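PDB 5AEG: sulfoquinovosidase from Escherichia coli, which hydrolyses sulfoquinovosyl diacylglycerides and simple sulfoquinovosides such as sulfoquinovosyl glycerol, releasing sulfoquinovose for use as a source of carbon and sulfur. Local coordinates for residues T92-A97 and L104-N109; C195-S200 and A222-E227; A241-Q246 and G457-Q462. One frame throughout, in Å; residues are numbered along the deposited sequence.

Contact 1: T92-A97 and L104-N109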
# COMPACT_ATOMS: atom_id res chain seq x y z
N THR A 92 -11.55 -17.48 26.72
CA THR A 92 -11.50 -18.81 26.05
C THR A 92 -10.78 -18.71 24.72
O THR A 92 -10.90 -17.71 24.00
CB THR A 92 -12.88 -19.40 25.75
OG1 THR A 92 -13.55 -18.46 24.98
CG2 THR A 92 -13.70 -19.62 27.03
N LEU A 93 -10.00 -19.73 24.41
CA LEU A 93 -9.30 -19.84 23.13
C LEU A 93 -9.70 -21.14 22.51
O LEU A 93 -9.44 -22.21 23.09
CB LEU A 93 -7.79 -19.80 23.34
CG LEU A 93 -6.94 -20.09 22.08
CD1 LEU A 93 -7.17 -18.97 21.06
CD2 LEU A 93 -5.50 -20.29 22.40
N ASN A 94 -10.41 -21.07 21.39
CA ASN A 94 -10.70 -22.21 20.59
C ASN A 94 -9.64 -22.40 19.51
O ASN A 94 -9.29 -21.43 18.78
CB ASN A 94 -12.07 -22.07 19.94
CG ASN A 94 -12.86 -23.34 20.07
OD1 ASN A 94 -13.62 -23.47 21.03
ND2 ASN A 94 -12.62 -24.33 19.18
N ILE A 95 -9.20 -23.64 19.37
CA ILE A 95 -8.16 -24.06 18.43
C ILE A 95 -8.78 -25.12 17.54
O ILE A 95 -9.36 -26.15 18.04
CB ILE A 95 -6.98 -24.65 19.13
CG1 ILE A 95 -6.39 -23.65 20.10
CG2 ILE A 95 -5.88 -25.16 18.16
CD1 ILE A 95 -5.22 -24.23 20.89
N SER A 96 -8.70 -24.86 16.24
CA SER A 96 -9.33 -25.71 15.23
C SER A 96 -8.61 -25.59 13.88
O SER A 96 -7.73 -24.71 13.73
CB SER A 96 -10.82 -25.45 15.16
OG SER A 96 -11.24 -24.32 14.40
N ALA A 97 -8.80 -26.57 13.01
CA ALA A 97 -8.63 -26.41 11.52
C ALA A 97 -9.88 -25.69 10.92
O ALA A 97 -11.00 -25.87 11.40
CB ALA A 97 -8.39 -27.76 10.84
N LEU A 104 -7.04 -22.14 12.81
CA LEU A 104 -7.93 -21.03 13.30
C LEU A 104 -7.83 -20.89 14.83
O LEU A 104 -8.05 -21.91 15.55
CB LEU A 104 -9.36 -21.32 12.89
CG LEU A 104 -10.50 -20.38 13.26
CD1 LEU A 104 -10.22 -19.03 12.62
CD2 LEU A 104 -11.87 -20.91 12.81
N LEU A 105 -7.38 -19.70 15.36
CA LEU A 105 -7.40 -19.40 16.79
C LEU A 105 -8.47 -18.38 17.04
O LEU A 105 -8.50 -17.31 16.40
CB LEU A 105 -6.07 -18.89 17.34
CG LEU A 105 -4.81 -19.70 17.14
CD1 LEU A 105 -3.67 -19.02 17.95
CD2 LEU A 105 -4.97 -21.14 17.58
N GLU A 106 -9.39 -18.68 17.95
CA GLU A 106 -10.51 -17.78 18.21
C GLU A 106 -10.51 -17.47 19.70
O GLU A 106 -10.83 -18.34 20.53
CB GLU A 106 -11.84 -18.43 17.82
CG GLU A 106 -12.08 -18.57 16.34
CD GLU A 106 -13.21 -19.55 16.07
OE1 GLU A 106 -13.07 -20.73 16.45
OE2 GLU A 106 -14.23 -19.13 15.52
N LEU A 107 -10.24 -16.20 20.03
CA LEU A 107 -10.10 -15.77 21.41
C LEU A 107 -11.31 -14.94 21.77
O LEU A 107 -11.67 -14.02 21.03
CB LEU A 107 -8.87 -14.92 21.51
CG LEU A 107 -7.86 -15.24 22.53
CD1 LEU A 107 -6.63 -14.35 22.23
CD2 LEU A 107 -8.46 -15.01 23.90
N GLN A 108 -11.93 -15.22 22.92
CA GLN A 108 -13.00 -14.37 23.41
C GLN A 108 -12.86 -14.10 24.92
O GLN A 108 -12.83 -15.03 25.70
CB GLN A 108 -14.35 -15.01 23.03
CG GLN A 108 -15.61 -14.29 23.53
CD GLN A 108 -15.75 -12.86 22.98
OE1 GLN A 108 -16.04 -12.64 21.80
NE2 GLN A 108 -15.51 -11.85 23.85
N ASN A 109 -12.73 -12.83 25.32
CA ASN A 109 -12.56 -12.46 26.70
C ASN A 109 -13.95 -12.65 27.38
O ASN A 109 -14.99 -12.56 26.71
CB ASN A 109 -12.08 -11.04 26.88
CG ASN A 109 -10.63 -10.86 26.49
OD1 ASN A 109 -9.94 -11.82 26.19
ND2 ASN A 109 -10.16 -9.59 26.50
O HOH W 1 -13.05 -18.80 22.10
O HOH W 2 -11.05 -22.42 16.40

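Contact 2: C195-S200 and A222-E227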
# COMPACT_ATOMS: atom_id res chain seq x y z
N CYS A 195 0.53 -15.33 9.24
CA CYS A 195 -0.54 -15.13 10.23
C CYS A 195 -1.43 -13.96 9.83
O CYS A 195 -0.90 -12.88 9.54
CB CYS A 195 0.12 -14.86 11.55
SG CYS A 195 -1.01 -14.33 12.85
N HIS A 196 -2.73 -14.18 9.73
CA HIS A 196 -3.69 -13.15 9.36
C HIS A 196 -4.74 -12.97 10.48
O HIS A 196 -5.32 -13.96 10.95
CB HIS A 196 -4.41 -13.49 8.08
CG HIS A 196 -5.47 -12.49 7.73
ND1 HIS A 196 -5.16 -11.18 7.44
CD2 HIS A 196 -6.82 -12.57 7.72
CE1 HIS A 196 -6.28 -10.51 7.21
NE2 HIS A 196 -7.30 -11.34 7.39
N VAL A 197 -4.97 -11.73 10.91
CA VAL A 197 -5.88 -11.44 12.04
C VAL A 197 -7.11 -10.72 11.45
O VAL A 197 -7.02 -9.74 10.68
CB VAL A 197 -5.22 -10.66 13.15
CG1 VAL A 197 -6.19 -10.29 14.29
CG2 VAL A 197 -4.00 -11.37 13.71
N ASP A 198 -8.29 -11.19 11.80
CA ASP A 198 -9.50 -10.65 11.18
C ASP A 198 -9.86 -9.30 11.71
O ASP A 198 -10.54 -8.51 11.05
CB ASP A 198 -10.74 -11.55 11.40
CG ASP A 198 -10.74 -12.76 10.54
OD1 ASP A 198 -9.97 -12.90 9.56
OD2 ASP A 198 -11.61 -13.60 10.81
N ASN A 199 -9.44 -8.96 12.88
CA ASN A 199 -9.97 -7.72 13.45
C ASN A 199 -9.56 -6.43 12.68
O ASN A 199 -8.55 -6.43 11.96
CB ASN A 199 -9.35 -7.60 14.81
CG ASN A 199 -9.67 -8.77 15.74
OD1 ASN A 199 -9.44 -9.94 15.39
ND2 ASN A 199 -10.14 -8.42 16.98
N SER A 200 -10.26 -5.33 12.91
CA SER A 200 -9.87 -4.00 12.37
C SER A 200 -9.66 -2.96 13.45
O SER A 200 -9.46 -1.79 13.17
CB SER A 200 -10.86 -3.55 11.31
OG SER A 200 -12.10 -3.29 11.94
N ALA A 222 -10.52 -11.90 19.43
CA ALA A 222 -9.59 -11.95 18.29
C ALA A 222 -9.72 -13.23 17.53
O ALA A 222 -9.90 -14.30 18.13
CB ALA A 222 -8.21 -11.81 18.81
N THR A 223 -9.58 -13.14 16.22
CA THR A 223 -9.53 -14.32 15.37
C THR A 223 -8.28 -14.26 14.50
O THR A 223 -8.12 -13.27 13.75
CB THR A 223 -10.73 -14.32 14.44
OG1 THR A 223 -11.94 -14.38 15.24
CG2 THR A 223 -10.65 -15.50 13.53
N LEU A 224 -7.44 -15.28 14.62
CA LEU A 224 -6.18 -15.37 13.88
C LEU A 224 -6.18 -16.66 13.03
O LEU A 224 -6.60 -17.71 13.51
CB LEU A 224 -5.00 -15.46 14.84
CG LEU A 224 -4.87 -14.40 15.91
CD1 LEU A 224 -5.71 -14.76 17.15
CD2 LEU A 224 -3.40 -14.18 16.27
N ARG A 225 -5.64 -16.59 11.83
CA ARG A 225 -5.56 -17.76 10.95
C ARG A 225 -4.15 -17.91 10.50
O ARG A 225 -3.49 -16.90 10.23
CB ARG A 225 -6.36 -17.53 9.70
CG ARG A 225 -7.86 -17.77 9.82
CD ARG A 225 -8.55 -17.09 8.61
NE ARG A 225 -9.71 -16.36 9.05
CZ ARG A 225 -10.85 -16.96 9.36
NH1 ARG A 225 -10.96 -18.27 9.20
NH2 ARG A 225 -11.85 -16.25 9.80
N PHE A 226 -3.69 -19.15 10.38
CA PHE A 226 -2.31 -19.45 9.94
C PHE A 226 -2.33 -20.52 8.86
O PHE A 226 -3.25 -21.44 8.84
CB PHE A 226 -1.41 -19.98 11.04
CG PHE A 226 -1.32 -19.14 12.26
CD1 PHE A 226 -2.40 -19.01 13.12
CD2 PHE A 226 -0.12 -18.53 12.61
CE1 PHE A 226 -2.30 -18.29 14.26
CE2 PHE A 226 -0.00 -17.82 13.77
CZ PHE A 226 -1.11 -17.69 14.61
N GLU A 227 -1.42 -20.40 7.89
CA GLU A 227 -1.14 -21.53 6.98
C GLU A 227 0.33 -21.57 6.80
O GLU A 227 0.99 -20.53 6.83
CB GLU A 227 -1.72 -21.42 5.62
CG GLU A 227 -3.09 -21.89 5.41
CD GLU A 227 -3.53 -21.82 3.96
OE1 GLU A 227 -3.93 -20.72 3.51
OE2 GLU A 227 -3.62 -22.90 3.31

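Contact 3: A241-Q246 and G457-Q462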
# COMPACT_ATOMS: atom_id res chain seq x y z
N ALA A 241 -5.16 -16.71 -1.92
CA ALA A 241 -6.45 -17.48 -1.93
C ALA A 241 -7.34 -17.06 -0.79
O ALA A 241 -8.53 -17.01 -0.94
CB ALA A 241 -6.18 -19.01 -1.88
N LEU A 242 -6.74 -16.60 0.29
CA LEU A 242 -7.45 -16.10 1.46
C LEU A 242 -7.90 -14.65 1.28
O LEU A 242 -9.05 -14.32 1.49
CB LEU A 242 -6.57 -16.22 2.69
CG LEU A 242 -7.22 -15.68 3.97
CD1 LEU A 242 -8.53 -16.36 4.32
CD2 LEU A 242 -6.24 -15.76 5.13
N LEU A 243 -6.99 -13.78 0.88
CA LEU A 243 -7.30 -12.33 0.87
C LEU A 243 -7.88 -11.80 -0.40
O LEU A 243 -8.55 -10.76 -0.39
CB LEU A 243 -6.06 -11.55 1.19
CG LEU A 243 -5.23 -11.87 2.46
CD1 LEU A 243 -3.92 -11.07 2.46
CD2 LEU A 243 -6.01 -11.64 3.71
N GLY A 244 -7.49 -12.39 -1.53
CA GLY A 244 -7.87 -11.86 -2.84
C GLY A 244 -6.68 -11.81 -3.79
O GLY A 244 -5.54 -11.72 -3.31
N ARG A 245 -6.98 -11.90 -5.09
CA ARG A 245 -6.04 -11.66 -6.18
C ARG A 245 -6.53 -10.53 -7.05
O ARG A 245 -7.71 -10.34 -7.21
CB ARG A 245 -5.85 -12.89 -7.02
CG ARG A 245 -5.16 -13.96 -6.25
CD ARG A 245 -4.86 -15.27 -6.97
NE ARG A 245 -4.32 -16.27 -6.06
CZ ARG A 245 -4.75 -17.52 -5.96
NH1 ARG A 245 -5.65 -17.98 -6.81
NH2 ARG A 245 -4.26 -18.30 -5.05
N GLN A 246 -5.59 -9.76 -7.60
CA GLN A 246 -5.92 -8.60 -8.39
C GLN A 246 -6.23 -9.01 -9.84
O GLN A 246 -5.73 -9.98 -10.31
CB GLN A 246 -4.71 -7.64 -8.46
CG GLN A 246 -4.31 -7.02 -7.09
CD GLN A 246 -3.21 -7.76 -6.40
OE1 GLN A 246 -2.07 -7.81 -6.88
NE2 GLN A 246 -3.56 -8.42 -5.27
N GLY A 457 -5.05 1.37 2.00
CA GLY A 457 -5.51 0.05 1.95
C GLY A 457 -5.79 -0.61 3.24
O GLY A 457 -5.41 -0.12 4.29
N SER A 458 -6.51 -1.75 3.15
CA SER A 458 -6.75 -2.57 4.30
C SER A 458 -7.12 -3.96 3.80
O SER A 458 -7.16 -4.20 2.60
CB SER A 458 -7.90 -1.99 5.17
OG SER A 458 -9.16 -1.91 4.51
N THR A 459 -7.31 -4.89 4.73
CA THR A 459 -7.65 -6.26 4.39
C THR A 459 -8.75 -6.34 3.35
O THR A 459 -9.80 -5.77 3.52
CB THR A 459 -8.03 -7.03 5.68
OG1 THR A 459 -6.93 -7.03 6.60
CG2 THR A 459 -8.42 -8.40 5.32
N GLY A 460 -8.46 -6.98 2.21
CA GLY A 460 -9.38 -7.04 1.07
C GLY A 460 -9.00 -6.18 -0.13
O GLY A 460 -9.50 -6.38 -1.26
N SER A 461 -8.16 -5.16 0.08
CA SER A 461 -7.59 -4.39 -1.05
C SER A 461 -6.88 -5.30 -2.05
O SER A 461 -6.76 -5.02 -3.23
CB SER A 461 -6.61 -3.28 -0.52
OG SER A 461 -7.41 -2.29 0.11
N GLN A 462 -6.41 -6.44 -1.57
CA GLN A 462 -5.84 -7.45 -2.44
C GLN A 462 -6.79 -7.93 -3.59
O GLN A 462 -6.33 -8.29 -4.67
CB GLN A 462 -5.40 -8.65 -1.62
CG GLN A 462 -4.28 -8.45 -0.64
CD GLN A 462 -4.69 -7.75 0.64
OE1 GLN A 462 -5.89 -7.60 0.94
NE2 GLN A 462 -3.69 -7.31 1.40

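Contact 1: T92-A97 and L104-N109
Thr92, Leu104 and Glu106 bury the most surface where strands 89-97 and 103-109 run antiparallel as a β hairpin, and each belongs to a hydrogen-bonded pair. Thr92 is joined to Gln108 by two backbone bonds, with N to Gln108 O and O to Gln108 N both 2.9 Å. Its hydroxyl is placed between the backbone N and the carbonyl carbon (chi1 56°), where OG1 lies 4.0 Å from Gln108 CB. A water extends its reach, bonded to Thr92 OG1 and donating to the carbonyl oxygen of Glu106.

Glu106 pairs with Asn94 through N-H···O bonds in both directions. Beyond CG its chain is extended, and OE1 comes 3.9 Å from Asn94 CB. A second water stands 2.6 Å from Glu106 OE1 and donates to Ser96 OG, although its protons cannot serve all the acceptors around it at once. At the turn end, Leu104 N bonds to Ser96 O at 2.8 Å. Leu104 CB and CD2 both lie 3.8 Å from Ser96 OG, while the same leucine also touches Thr223 and Arg225 of strand 221-228.

On the other face Leu93, Ile95, Leu105 and Leu107 form an apolar surface. Leu93 CD1 lies 3.9 Å from Leu105 CB, and Ile95 CG1 runs alongside Leu105, 3.8 Å from its CD2. Leu107 continues this surface onto Leu39 and Ile117, residues of strands 39-49 and 116-122.

The hairpin belongs to the galactose mutarotase-like domain, a β-sandwich in this family. The chemistry implies a division of labour: backbone bonds set the register, leucine and isoleucine pack one face, and the other is mixed, with waters bridging Thr92 OG1 to Glu106 O and Ser96 OG to Glu106 OE1 and Leu104 as its apolar member.

Contact 2: C195-S200 and A222-E227
Cys195 meets the Phe226 ring obliquely, its SG 4.1 Å from the ring centroid and 29° off the normal, a sulfur-aromatic contact on the face that carries Cys195, Val197, Leu224 and Phe226. With SG anti to the backbone N (chi1 171°), the sulfur lies by Phe226 CE2 and CZ. Cys195 CB approaches Phe226 CE2 to 3.7 Å. Next along, the CG2 branch of Val197 packs flank to flank with Leu224, 3.8 Å from both its CG and its CD2. Between these two non-hydrogen-bonded pairs of the antiparallel strands, His196 and Arg225 exchange both backbone bonds. The imidazole of His196 is directed elsewhere, with ND1 bonded to Thr186 OG1.

Past Val197 the strand gives way to loop, and the contact becomes polar and more open. Asp198 N still donates to Thr223 O at 2.9 Å. The carboxylate of Asp198, at the exposed end of the contact, reaches across to Arg225, whose NH2 meets OD2 at 2.8 Å on the syn lone pair, close to the guanidinium plane. The two flat groups are nonetheless 33° apart, and a single close N-O pair carries this salt bridge. Thr223 CG2 packs against the same OD2. One residue further along the chain, Asn199 OD1 takes a weak bond from Thr223 N, its ND2 being held by Lys221 O and Glu219 OE1.

An alanine in place of Arg225 would probably leave the Asp198 carboxylate without its charged mate across the contact and freer to turn.

The pairing joins strands 193-197 and 221-228 of the N-terminal β-structure. Its chemistry implies that apolar packing fills one face, while a last backbone bond and one ion pair hold the start of the loop, with a weak amide bond beyond.

Contact 3: A241-Q246 and G457-Q462
Gln462 packs obliquely across Leu243, and its side chain, followed outward, runs along Leu243 from CG to the amide. CB rests 3.5 Å from Gly244 O. CG lies 4.0 Å from Leu243 CB. The chain then bends at chi2 (77°), which brings CD to 3.9 Å from Leu243 CD1. At the tip the amide divides its tasks: OE1 turns back to accept Gly460 N at 2.9 Å, nearly along the C=O axis, while NE2 passes Leu243 CD1 and donates to Thr496 O and Gln184 OE1.

The backbone of the same residue is gripped too. Gln246 NE2 donates to Gln462 O at 2.8 Å, in the carbonyl plane and on a lone pair. The Gln246 amide is held by further bonds, OE1 accepting from Asn579 ND2 and Gly499 N and NE2 also donating to Gly497 O.

Gly244, the first residue to leave helix 232-243, allows the close approach: a CB there would press on Gln462 C and, at its positive phi, on the preceding carbonyl. Gly460, the N-cap of helix 461-464, is called for by its own backbone angles in the type II turn from Ser458 to Ser461.

The contact thus ties the end of helix 232-243 to a loop of the TIM-barrel domain. Its chemistry implies three roles for one buried glutamine: its stem packs on Leu243, its amide ties the turn to neighbouring parts of the fold, and its backbone O takes the one hydrogen bond across the contact.

The contacts follow one another along the chain and step from the N-terminal domain toward the barrel. Contacts 1 and 2, with centres about 11 Å apart, are joined because strand 103-109 of contact 1 lies beside strand 221-228 of contact 2, linked by backbone bonds such as that of Leu105 with Leu224. Contact 3 lies about 14 Å from contact 2 and 23 Å from contact 1, centre to centre. Strand 221-228 leads directly into helix 232-243, and His196 of contact 2 packs on Leu242, Leu243 and Thr459 of contact 3. The series therefore runs from a peripheral hairpin, through an inner strand pair, to the junction with the catalytic TIM-barrel domain, away from the catalytic and substrate-binding residues.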